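Local structure of racemase (Pseudovibrio sp. JE062, 3MKC) at residues L114-L117 with A118-L122. The protein is a member of the enolase superfamily, in the mandelate racemase / muconate lactonizing enzyme group. Numbering follows the deposited sequence.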
ATOM      1  N   LEU A 114       5.789  12.607  -7.665  1.00 14.95           N
ATOM      2  CA  LEU A 114       5.967  14.026  -7.388  1.00 15.92           C
ATOM      3  C   LEU A 114       6.645  14.227  -6.045  1.00 15.85           C
ATOM      4  O   LEU A 114       7.428  15.155  -5.871  1.00 14.55           O
ATOM      5  CB  LEU A 114       4.624  14.757  -7.412  1.00 16.62           C
ATOM      6  CG  LEU A 114       4.010  14.896  -8.807  1.00 19.37           C
ATOM      7  CD1 LEU A 114       2.653  15.561  -8.698  1.00 19.31           C
ATOM      8  CD2 LEU A 114       4.943  15.708  -9.703  1.00 20.41           C
ATOM      9  N   TYR A 115       6.348  13.353  -5.090  1.00 16.43           N
ATOM     10  CA  TYR A 115       6.976  13.466  -3.782  1.00 15.86           C
ATOM     11  C   TYR A 115       8.469  13.199  -3.926  1.00 16.30           C
ATOM     12  O   TYR A 115       9.288  13.813  -3.247  1.00 16.97           O
ATOM     13  CB  TYR A 115       6.338  12.476  -2.803  1.00 15.22           C
ATOM     14  CG  TYR A 115       5.034  12.991  -2.244  1.00 15.21           C
ATOM     15  CD1 TYR A 115       5.021  13.879  -1.167  1.00 15.59           C
ATOM     16  CD2 TYR A 115       3.817  12.662  -2.838  1.00 17.48           C
ATOM     17  CE1 TYR A 115       3.834  14.431  -0.705  1.00 14.09           C
ATOM     18  CE2 TYR A 115       2.618  13.212  -2.382  1.00 14.50           C
ATOM     19  CZ  TYR A 115       2.638  14.097  -1.319  1.00 16.70           C
ATOM     20  OH  TYR A 115       1.468  14.678  -0.885  1.00 15.44           O
ATOM     21  N   ASP A 116       8.821  12.281  -4.821  1.00 16.37           N
ATOM     22  CA  ASP A 116      10.223  11.953  -5.036  1.00 16.23           C
ATOM     23  C   ASP A 116      10.895  13.124  -5.742  1.00 17.58           C
ATOM     24  O   ASP A 116      11.962  13.576  -5.333  1.00 17.58           O
ATOM     25  CB  ASP A 116      10.341  10.671  -5.866  1.00 15.96           C
ATOM     26  CG  ASP A 116      11.766  10.132  -5.931  1.00 18.02           C
ATOM     27  OD1 ASP A 116      12.508  10.281  -4.939  1.00 17.03           O
ATOM     28  OD2 ASP A 116      12.133   9.538  -6.968  1.00 17.00           O
ATOM     29  N   LEU A 117      10.256  13.629  -6.791  1.00 16.43           N
ATOM     30  CA  LEU A 117      10.812  14.747  -7.544  1.00 17.76           C
ATOM     31  C   LEU A 117      10.916  16.029  -6.717  1.00 17.06           C
ATOM     32  O   LEU A 117      11.979  16.648  -6.661  1.00 16.70           O
ATOM     33  CB  LEU A 117       9.973  15.001  -8.796  1.00 17.35           C
ATOM     34  CG  LEU A 117      10.364  16.194  -9.663  1.00 19.58           C
ATOM     35  CD1 LEU A 117      11.863  16.150  -9.975  1.00 17.76           C
ATOM     36  CD2 LEU A 117       9.535  16.169 -10.943  1.00 18.95           C
ATOM     37  N   ALA A 118       9.822  16.424  -6.068  1.00 15.92           N
ATOM     38  CA  ALA A 118       9.815  17.643  -5.257  1.00 16.76           C
ATOM     39  C   ALA A 118      10.878  17.595  -4.163  1.00 17.51           C
ATOM     40  O   ALA A 118      11.535  18.597  -3.872  1.00 17.08           O
ATOM     41  CB  ALA A 118       8.436  17.851  -4.630  1.00 16.05           C
ATOM     42  N   GLY A 119      11.033  16.425  -3.556  1.00 17.17           N
ATOM     43  CA  GLY A 119      12.021  16.274  -2.505  1.00 18.02           C
ATOM     44  C   GLY A 119      13.421  16.429  -3.063  1.00 19.42           C
ATOM     45  O   GLY A 119      14.258  17.125  -2.488  1.00 20.94           O
ATOM     46  N   LYS A 120      13.683  15.778  -4.190  1.00 19.58           N
ATOM     47  CA  LYS A 120      15.006  15.851  -4.797  1.00 19.79           C
ATOM     48  C   LYS A 120      15.369  17.263  -5.229  1.00 20.10           C
ATOM     49  O   LYS A 120      16.530  17.658  -5.134  1.00 21.68           O
ATOM     50  CB  LYS A 120      15.100  14.864  -5.965  1.00 20.21           C
ATOM     51  CG  LYS A 120      15.130  13.410  -5.492  1.00 18.96           C
ATOM     52  CD  LYS A 120      14.943  12.405  -6.624  1.00 22.12           C
ATOM     53  CE  LYS A 120      16.125  12.366  -7.578  1.00 20.78           C
ATOM     54  NZ  LYS A 120      15.950  11.289  -8.608  1.00 19.81           N
ATOM     55  N   GLN A 121      14.385  18.034  -5.687  1.00 19.21           N
ATOM     56  CA  GLN A 121      14.644  19.410  -6.090  1.00 19.47           C
ATOM     57  C   GLN A 121      15.002  20.238  -4.855  1.00 20.04           C
ATOM     58  O   GLN A 121      15.953  21.021  -4.867  1.00 19.97           O
ATOM     59  CB  GLN A 121      13.409  20.039  -6.761  1.00 18.71           C
ATOM     60  CG  GLN A 121      12.959  19.420  -8.090  1.00 16.87           C
ATOM     61  CD  GLN A 121      11.818  20.206  -8.730  1.00 19.40           C
ATOM     62  OE1 GLN A 121      10.911  20.670  -8.039  1.00 18.67           O
ATOM     63  NE2 GLN A 121      11.854  20.350 -10.055  1.00 17.50           N
ATOM     64  N   LEU A 122      14.233  20.053  -3.785  1.00 20.23           N
ATOM     65  CA  LEU A 122      14.431  20.798  -2.550  1.00 19.40           C
ATOM     66  C   LEU A 122      15.481  20.199  -1.625  1.00 19.81           C
ATOM     67  O   LEU A 122      15.831  20.795  -0.604  1.00 19.77           O
ATOM     68  CB  LEU A 122      13.103  20.905  -1.799  1.00 19.79           C
ATOM     69  CG  LEU A 122      11.981  21.649  -2.522  1.00 19.08           C
ATOM     70  CD1 LEU A 122      10.659  21.424  -1.794  1.00 21.22           C
ATOM     71  CD2 LEU A 122      12.315  23.122  -2.594  1.00 20.35           C
TER
HETATM   72  O   HOH W   1      14.464   8.812  -7.954  1.00 20.09           O
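The D116 carboxylate and the K120 chain, one turn apart on helix 102-122, meet without forming a salt bridge: D116 OD2 and K120 NZ stay 4.5 Å apart, and a water closes the gap. It sits 2.6 Å from D116 OD2 and accepts from K120 NZ at 3.0 Å. In the lysine, chi1 (-71°) and an extended chi2 lay CD 3.6 Å from D116 OD1, aliphatic carbon against carboxylate; the bend at chi3 (69°) then turns CE and NZ. Both ends are also held by the rest of the chain: D116 OD1 takes the backbone N-H of L374 and OD2 that of L45, while K120 NZ donates to Y43 O and makes a cation-pi contact with the Y43 ring. The helix belongs to the N-terminal domain of this enolase-superfamily fold, and a hydrogen bond between Y115 OH and T295 OG1 links it to helix 293-306 of the barrel region. On another flank L117 has CG anti to its amide nitrogen (chi1 176°), and chi2 swings CD1 to 3.9 Å from Q121 CG, the two side chains running at a slant to each other. Q121 N donates to L117 O at 2.9 Å, nearly in line with the carbonyl bond, and Q121 NE2 reaches on to D38 OD2 and A10 O.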